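Local coordinates for protein putative sugar phosphate isomerase (Acidithiobacillus ferrooxidans, PDB 3L2H) that is a cupin-family protein probably acting as a sugar phosphate isomerase, and is expected to bind a metal ion, at residues E61-Y67 and D127-N133; K78-E84 and A103-N109. All coordinates share one frame; numbering follows the deposited sequence.

Interaction 1 (E61-Y67 and D127-N133); sequences EYHLHHY and DVVDYPN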
loop_
_atom_site.group_PDB
_atom_site.type_symbol
_atom_site.label_atom_id
_atom_site.label_comp_id
_atom_site.label_asym_id
_atom_site.label_seq_id
_atom_site.Cartn_x
_atom_site.Cartn_y
_atom_site.Cartn_z
ATOM N N GLU B 61 17.748 -19.589 8.052
ATOM C CA GLU B 61 18.494 -19.061 9.193
ATOM C C GLU B 61 17.479 -18.455 10.122
ATOM O O GLU B 61 16.592 -17.711 9.678
ATOM C CB GLU B 61 19.501 -17.992 8.769
ATOM C CG GLU B 61 20.121 -17.223 9.943
ATOM C CD GLU B 61 20.998 -18.070 10.855
ATOM O OE1 GLU B 61 21.322 -19.216 10.470
ATOM O OE2 GLU B 61 21.406 -17.606 11.973
ATOM N N TYR B 62 17.556 -18.802 11.401
ATOM C CA TYR B 62 16.697 -18.250 12.467
ATOM C C TYR B 62 16.413 -16.783 12.229
ATOM O O TYR B 62 17.341 -15.973 12.188
ATOM C CB TYR B 62 17.409 -18.437 13.779
ATOM C CG TYR B 62 16.644 -18.134 15.048
ATOM C CD1 TYR B 62 15.548 -18.901 15.440
ATOM C CD2 TYR B 62 17.027 -17.079 15.860
ATOM C CE1 TYR B 62 14.863 -18.631 16.641
ATOM C CE2 TYR B 62 16.378 -16.807 17.057
ATOM C CZ TYR B 62 15.301 -17.585 17.437
ATOM O OH TYR B 62 14.669 -17.289 18.593
ATOM N N HIS B 63 15.127 -16.441 12.052
ATOM C CA HIS B 63 14.792 -15.085 11.638
ATOM C C HIS B 63 13.410 -14.597 12.099
ATOM O O HIS B 63 12.530 -15.377 12.481
ATOM C CB HIS B 63 14.895 -14.979 10.102
ATOM C CG HIS B 63 13.799 -15.700 9.390
ATOM N ND1 HIS B 63 13.918 -17.001 8.958
ATOM C CD2 HIS B 63 12.509 -15.342 9.147
ATOM C CE1 HIS B 63 12.781 -17.388 8.404
ATOM N NE2 HIS B 63 11.894 -16.414 8.542
ATOM N N LEU B 64 13.244 -13.276 12.018
ATOM C CA LEU B 64 12.027 -12.580 12.402
ATOM C C LEU B 64 11.722 -11.544 11.342
ATOM O O LEU B 64 12.562 -10.685 11.046
ATOM C CB LEU B 64 12.232 -11.858 13.735
ATOM C CG LEU B 64 11.046 -11.049 14.248
ATOM C CD1 LEU B 64 9.891 -11.946 14.684
ATOM C CD2 LEU B 64 11.493 -10.188 15.420
ATOM N N HIS B 65 10.530 -11.614 10.761
ATOM C CA HIS B 65 10.055 -10.589 9.823
ATOM C C HIS B 65 9.294 -9.481 10.559
ATOM O O HIS B 65 8.490 -9.738 11.445
ATOM C CB HIS B 65 9.070 -11.174 8.813
ATOM C CG HIS B 65 9.674 -12.074 7.793
ATOM N ND1 HIS B 65 10.153 -11.604 6.596
ATOM C CD2 HIS B 65 9.784 -13.424 7.741
ATOM C CE1 HIS B 65 10.611 -12.622 5.882
ATOM N NE2 HIS B 65 10.399 -13.734 6.553
ATOM N N HIS B 66 9.492 -8.258 10.133
ATOM C CA HIS B 66 8.782 -7.139 10.706
ATOM C C HIS B 66 7.500 -6.769 9.941
ATOM O O HIS B 66 6.634 -6.130 10.530
ATOM C CB HIS B 66 9.696 -5.895 10.726
ATOM C CG HIS B 66 10.840 -5.993 11.678
ATOM N ND1 HIS B 66 11.269 -4.920 12.430
ATOM C CD2 HIS B 66 11.646 -7.035 12.007
ATOM C CE1 HIS B 66 12.290 -5.303 13.173
ATOM N NE2 HIS B 66 12.536 -6.581 12.938
ATOM N N TYR B 67 7.414 -7.101 8.651
ATOM C CA TYR B 67 6.261 -6.729 7.812
ATOM C C TYR B 67 5.625 -7.887 7.047
ATOM O O TYR B 67 4.400 -7.893 6.842
ATOM C CB TYR B 67 6.669 -5.625 6.789
ATOM C CG TYR B 67 6.869 -4.295 7.449
ATOM C CD1 TYR B 67 5.792 -3.445 7.672
ATOM C CD2 TYR B 67 8.108 -3.916 7.915
ATOM C CE1 TYR B 67 5.979 -2.235 8.338
ATOM C CE2 TYR B 67 8.318 -2.688 8.593
ATOM C CZ TYR B 67 7.267 -1.861 8.782
ATOM O OH TYR B 67 7.419 -0.663 9.445
ATOM N N ASP B 127 10.494 -4.746 3.630
ATOM C CA ASP B 127 10.461 -5.578 4.834
ATOM C C ASP B 127 11.743 -5.324 5.597
ATOM O O ASP B 127 12.705 -4.725 5.086
ATOM C CB ASP B 127 10.314 -7.057 4.438
ATOM C CG ASP B 127 9.892 -7.985 5.592
ATOM O OD1 ASP B 127 9.409 -7.521 6.651
ATOM O OD2 ASP B 127 10.065 -9.217 5.376
ATOM N N VAL B 128 11.746 -5.767 6.835
ATOM C CA VAL B 128 12.900 -5.725 7.693
ATOM C C VAL B 128 12.957 -7.123 8.288
ATOM O O VAL B 128 11.925 -7.654 8.730
ATOM C CB VAL B 128 12.797 -4.663 8.777
ATOM C CG1 VAL B 128 14.071 -4.708 9.671
ATOM C CG2 VAL B 128 12.570 -3.261 8.168
ATOM N N VAL B 129 14.119 -7.750 8.242
ATOM C CA VAL B 129 14.249 -9.089 8.770
ATOM C C VAL B 129 15.421 -9.145 9.711
ATOM O O VAL B 129 16.522 -8.715 9.346
ATOM C CB VAL B 129 14.447 -10.124 7.670
ATOM C CG1 VAL B 129 14.505 -11.566 8.305
ATOM C CG2 VAL B 129 13.363 -9.991 6.587
ATOM N N ASP B 130 15.206 -9.699 10.907
ATOM C CA ASP B 130 16.269 -9.842 11.879
ATOM C C ASP B 130 16.796 -11.254 11.859
ATOM O O ASP B 130 16.023 -12.202 11.759
ATOM C CB ASP B 130 15.810 -9.527 13.282
ATOM C CG ASP B 130 15.640 -8.043 13.511
ATOM O OD1 ASP B 130 16.332 -7.278 12.807
ATOM O OD2 ASP B 130 14.766 -7.647 14.317
ATOM N N TYR B 131 18.126 -11.365 11.903
ATOM C CA TYR B 131 18.809 -12.652 12.069
ATOM C C TYR B 131 19.536 -12.629 13.410
ATOM O O TYR B 131 20.740 -12.357 13.475
ATOM C CB TYR B 131 19.754 -12.907 10.904
ATOM C CG TYR B 131 19.068 -12.929 9.570
ATOM C CD1 TYR B 131 18.330 -14.018 9.164
ATOM C CD2 TYR B 131 19.148 -11.844 8.725
ATOM C CE1 TYR B 131 17.705 -14.053 7.945
ATOM C CE2 TYR B 131 18.510 -11.852 7.492
ATOM C CZ TYR B 131 17.814 -12.962 7.101
ATOM O OH TYR B 131 17.169 -12.962 5.878
ATOM N N PRO B 132 18.808 -12.903 14.492
ATOM C CA PRO B 132 19.422 -12.660 15.813
ATOM C C PRO B 132 20.725 -13.445 16.070
ATOM O O PRO B 132 21.617 -12.917 16.745
ATOM C CB PRO B 132 18.333 -13.061 16.803
ATOM C CG PRO B 132 17.007 -13.021 16.009
ATOM C CD PRO B 132 17.381 -13.308 14.575
ATOM N N ASN B 133 20.852 -14.652 15.530
ATOM C CA ASN B 133 22.038 -15.483 15.804
ATOM C C ASN B 133 23.254 -15.002 15.043
ATOM O O ASN B 133 24.395 -15.337 15.438
ATOM C CB ASN B 133 21.791 -16.978 15.534
ATOM C CG ASN B 133 20.791 -17.586 16.528
ATOM O OD1 ASN B 133 20.538 -17.016 17.607
ATOM N ND2 ASN B 133 20.225 -18.710 16.170
HETATM O O HOH W 1 19.788 -15.705 13.170
HETATM O O HOH W 2 21.161 -19.723 13.603
#
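Three donors converge on E61 OE2 where it lies against N133: two waters and NE2 of Q134. The water 2.7 Å from E61 OE2 accepts from N133 ND2, while the other donates to Y62 O and accepts from N133 N, so the two segments are also joined through water here. The N133 amide is nearly parallel to the Y62 ring (planes 10° apart), with ND2 3.6 Å from Y62 CD2. P132 CG packs on the same ring.

Further along, the strands pair antiparallel: L64 N donates to D130 O at 3.0 Å, and D130 N returns a bond to L64 O. Segment 61-67 holds the two histidines of the first cupin motif, H63 and H65; with E70 further on, whose OE1 bonds H63 NE2, these positions supply metal ligands in metal-binding relatives. If H65 does so here, D127 would be its second-shell partner. D127 OD2 accepts a hydrogen bond from H65 ND1, 2.7 Å long, through its syn lone pair, and ring and carboxylate are almost coplanar, which fixes the turn of the imidazole. D127 OD1 takes Y67 N at 2.9 Å and a weak bond from E68 N.

H66 is held differently. With CG anti to its carbonyl carbon (chi1 -69°), its ring edge reaches D130, where NE2 donates to OD2 at 2.8 Å from above the carboxylate plane; the two planes stand 85° apart. V128 CG1 sits squarely over one ring face, 3.9 Å from the centroid of H66, a CH-pi contact. D130 OD1 is left to a salt bridge with R137.

Interaction 2 (K78-E84 and A103-N109); sequences KGTLTME and AAHSISN. With EDO (1,2-ethanediol), chain O; EDO (1,2-ethanediol), chain N.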
loop_
_atom_site.group_PDB
_atom_site.type_symbol
_atom_site.label_atom_id
_atom_site.label_comp_id
_atom_site.label_asym_id
_atom_site.label_seq_id
_atom_site.Cartn_x
_atom_site.Cartn_y
_atom_site.Cartn_z
ATOM N N LYS B 78 8.938 -35.385 9.877
ATOM C CA LYS B 78 8.968 -34.743 11.184
ATOM C C LYS B 78 10.089 -33.747 11.300
ATOM O O LYS B 78 11.091 -33.868 10.634
ATOM C CB LYS B 78 9.146 -35.810 12.260
ATOM C CG LYS B 78 8.025 -36.830 12.295
ATOM C CD LYS B 78 8.268 -37.924 13.313
ATOM C CE LYS B 78 6.961 -38.714 13.631
ATOM N NZ LYS B 78 7.235 -39.982 14.446
ATOM N N GLY B 79 9.909 -32.752 12.167
ATOM C CA GLY B 79 10.920 -31.726 12.366
ATOM C C GLY B 79 10.891 -31.189 13.770
ATOM O O GLY B 79 10.068 -31.594 14.581
ATOM N N THR B 80 11.793 -30.259 14.046
ATOM C CA THR B 80 11.854 -29.587 15.327
ATOM C C THR B 80 11.766 -28.109 15.037
ATOM O O THR B 80 12.590 -27.564 14.298
ATOM C CB THR B 80 13.145 -29.872 16.032
ATOM O OG1 THR B 80 13.210 -31.271 16.313
ATOM C CG2 THR B 80 13.266 -29.032 17.342
ATOM N N LEU B 81 10.734 -27.477 15.590
ATOM C CA LEU B 81 10.489 -26.054 15.401
ATOM C C LEU B 81 11.095 -25.299 16.583
ATOM O O LEU B 81 10.779 -25.603 17.710
ATOM C CB LEU B 81 8.969 -25.831 15.315
ATOM C CG LEU B 81 8.438 -24.391 15.402
ATOM C CD1 LEU B 81 9.014 -23.529 14.220
ATOM C CD2 LEU B 81 6.920 -24.371 15.434
ATOM N N THR B 82 12.011 -24.357 16.322
ATOM C CA THR B 82 12.509 -23.455 17.333
ATOM C C THR B 82 11.820 -22.113 17.159
ATOM O O THR B 82 11.844 -21.558 16.070
ATOM C CB THR B 82 14.046 -23.273 17.211
ATOM O OG1 THR B 82 14.656 -24.535 17.452
ATOM C CG2 THR B 82 14.605 -22.239 18.182
HETATM N N MSE B 83 11.198 -21.616 18.228
HETATM C CA MSE B 83 10.599 -20.286 18.256
HETATM C C MSE B 83 11.033 -19.613 19.524
HETATM O O MSE B 83 10.807 -20.132 20.603
HETATM C CB MSE B 83 9.064 -20.316 18.207
HETATM C CG MSE B 83 8.514 -20.873 16.954
HETATM SE SE MSE B 83 6.521 -20.734 16.873
HETATM C CE MSE B 83 6.084 -22.119 18.204
ATOM N N GLU B 84 11.675 -18.446 19.392
ATOM C CA GLU B 84 12.263 -17.756 20.540
ATOM C C GLU B 84 13.077 -18.766 21.369
ATOM O O GLU B 84 13.950 -19.422 20.820
ATOM C CB GLU B 84 11.174 -17.032 21.324
ATOM C CG GLU B 84 10.452 -15.965 20.478
ATOM C CD GLU B 84 11.360 -14.770 20.164
ATOM O OE1 GLU B 84 12.071 -14.307 21.098
ATOM O OE2 GLU B 84 11.387 -14.308 19.008
ATOM N N ALA B 103 7.562 -13.845 16.546
ATOM C CA ALA B 103 8.537 -14.788 17.065
ATOM C C ALA B 103 9.589 -15.139 16.010
ATOM O O ALA B 103 9.234 -15.471 14.875
ATOM C CB ALA B 103 7.833 -16.042 17.512
ATOM N N ALA B 104 10.864 -15.067 16.372
ATOM C CA ALA B 104 11.938 -15.595 15.513
ATOM C C ALA B 104 11.813 -17.120 15.466
ATOM O O ALA B 104 11.472 -17.741 16.469
ATOM C CB ALA B 104 13.316 -15.164 16.053
ATOM N N HIS B 105 12.098 -17.723 14.326
ATOM C CA HIS B 105 12.024 -19.160 14.201
ATOM C C HIS B 105 12.957 -19.743 13.180
ATOM O O HIS B 105 13.432 -19.053 12.268
ATOM C CB HIS B 105 10.583 -19.580 13.797
ATOM C CG HIS B 105 10.391 -19.748 12.328
ATOM N ND1 HIS B 105 10.079 -18.703 11.492
ATOM C CD2 HIS B 105 10.484 -20.854 11.541
ATOM C CE1 HIS B 105 9.999 -19.157 10.245
ATOM N NE2 HIS B 105 10.222 -20.467 10.253
ATOM N N SER B 106 13.172 -21.045 13.335
ATOM C CA SER B 106 13.735 -21.890 12.319
ATOM C C SER B 106 13.186 -23.312 12.540
ATOM O O SER B 106 12.666 -23.626 13.592
ATOM C CB SER B 106 15.273 -21.890 12.325
ATOM O OG SER B 106 15.783 -22.302 13.591
ATOM N N ILE B 107 13.291 -24.142 11.511
ATOM C CA ILE B 107 12.927 -25.547 11.578
ATOM C C ILE B 107 14.125 -26.415 11.183
ATOM O O ILE B 107 14.833 -26.107 10.207
ATOM C CB ILE B 107 11.750 -25.863 10.627
ATOM C CG1 ILE B 107 10.460 -25.220 11.137
ATOM C CG2 ILE B 107 11.520 -27.402 10.453
ATOM C CD1 ILE B 107 9.349 -25.043 10.065
ATOM N N SER B 108 14.361 -27.459 11.983
ATOM C CA SER B 108 15.372 -28.467 11.725
ATOM C C SER B 108 14.705 -29.796 11.403
ATOM O O SER B 108 13.632 -30.108 11.931
ATOM C CB SER B 108 16.262 -28.678 12.952
ATOM O OG SER B 108 17.049 -27.532 13.246
ATOM N N ASN B 109 15.321 -30.559 10.512
ATOM C CA ASN B 109 14.905 -31.940 10.304
ATOM C C ASN B 109 15.909 -32.823 11.022
ATOM O O ASN B 109 16.992 -33.068 10.502
ATOM C CB ASN B 109 14.808 -32.327 8.823
ATOM C CG ASN B 109 14.365 -33.754 8.635
ATOM O OD1 ASN B 109 14.159 -34.468 9.620
ATOM N ND2 ASN B 109 14.256 -34.207 7.376
HETATM C C1 EDO O . 12.553 -34.057 14.035
HETATM O O1 EDO O . 13.537 -33.027 14.147
HETATM C C2 EDO O . 12.948 -35.248 14.902
HETATM O O2 EDO O . 11.756 -35.898 15.315
HETATM C C1 EDO N . 10.866 -20.941 6.209
HETATM O O1 EDO N . 11.030 -19.580 6.664
HETATM C C2 EDO N . 10.179 -21.775 7.262
HETATM O O2 EDO N . 11.158 -22.091 8.275
#
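G79 opens the pairing, its CA 3.2 Å from S108 O at the start of an antiparallel ladder between strands 79-83 and 105-108. Segment 103-109 holds the end of the second cupin motif, from H105, a metal-ligand position in relatives, to N109, whose ND2 is spent on I53 O and E113 O.

T80 and S108 form a hydrogen-bonded pair, with T80 N donating to S108 O at 2.8 Å and S108 N to T80 O. T80 OG1 turns to the hydroxyl O1 of an ethanediol, probably from the crystallisation liquor.

L81 points to the other face, that of M83, H105 and I107. With CG anti to the backbone N (chi1 168°) and CD1 turned back by chi2, L81 CD1 meets I107 CG1 at 3.8 Å, and V96 meets the same leucine.

T82 repeats the two-bond pattern with S106: T82 N donates to S106 O, and S106 N gives a longer bond of 3.1 Å to T82 O. The latter oxygen also receives the CA-H of H105, at 3.0 Å from H105 CA.

Next comes M83, a selenomethionine, whose CG lies 4.0 Å from H105 CB. The H105 ring stacks on F98, and its NE2 shares a hydrogen bond with O2 of a second ethanediol, which E70 also holds.

E84 closes the ladder: its N donates to A104 O, and its chain folds at chi2 to bring the carboxylate back. E84 OE2 takes A104 N on its anti side at 2.8 Å, 15° out of the carboxylate plane, while E84 CG packs 4.0 Å from A103 CB. Cut back to alanine, this residue would probably leave A104 N without its side-chain acceptor and lose the packing on A103. The methyl CB of A104 also lies against E84 OE2.

From the N terminus the chain first runs through the helices and strands before residue 61, then enters segment 61-67, whose partner 127-133 follows 60 residues later; interaction 1 closes that long loop. Interaction 2 closes a shorter one within it, pairing 78-84 with 103-109, so the two nest without crossing. The outer contact adds short strand 64-65 to the sheet of 126-131, 136-141 and 144-149; the inner one sets 105-108 beside 79-83 and 86-90. They meet directly: H63 O lies 3.0 Å from H105 N, a probable hydrogen bond, and Y62 packs on A104. This brings the histidines of both cupin motifs together, consistent with a shared metal site.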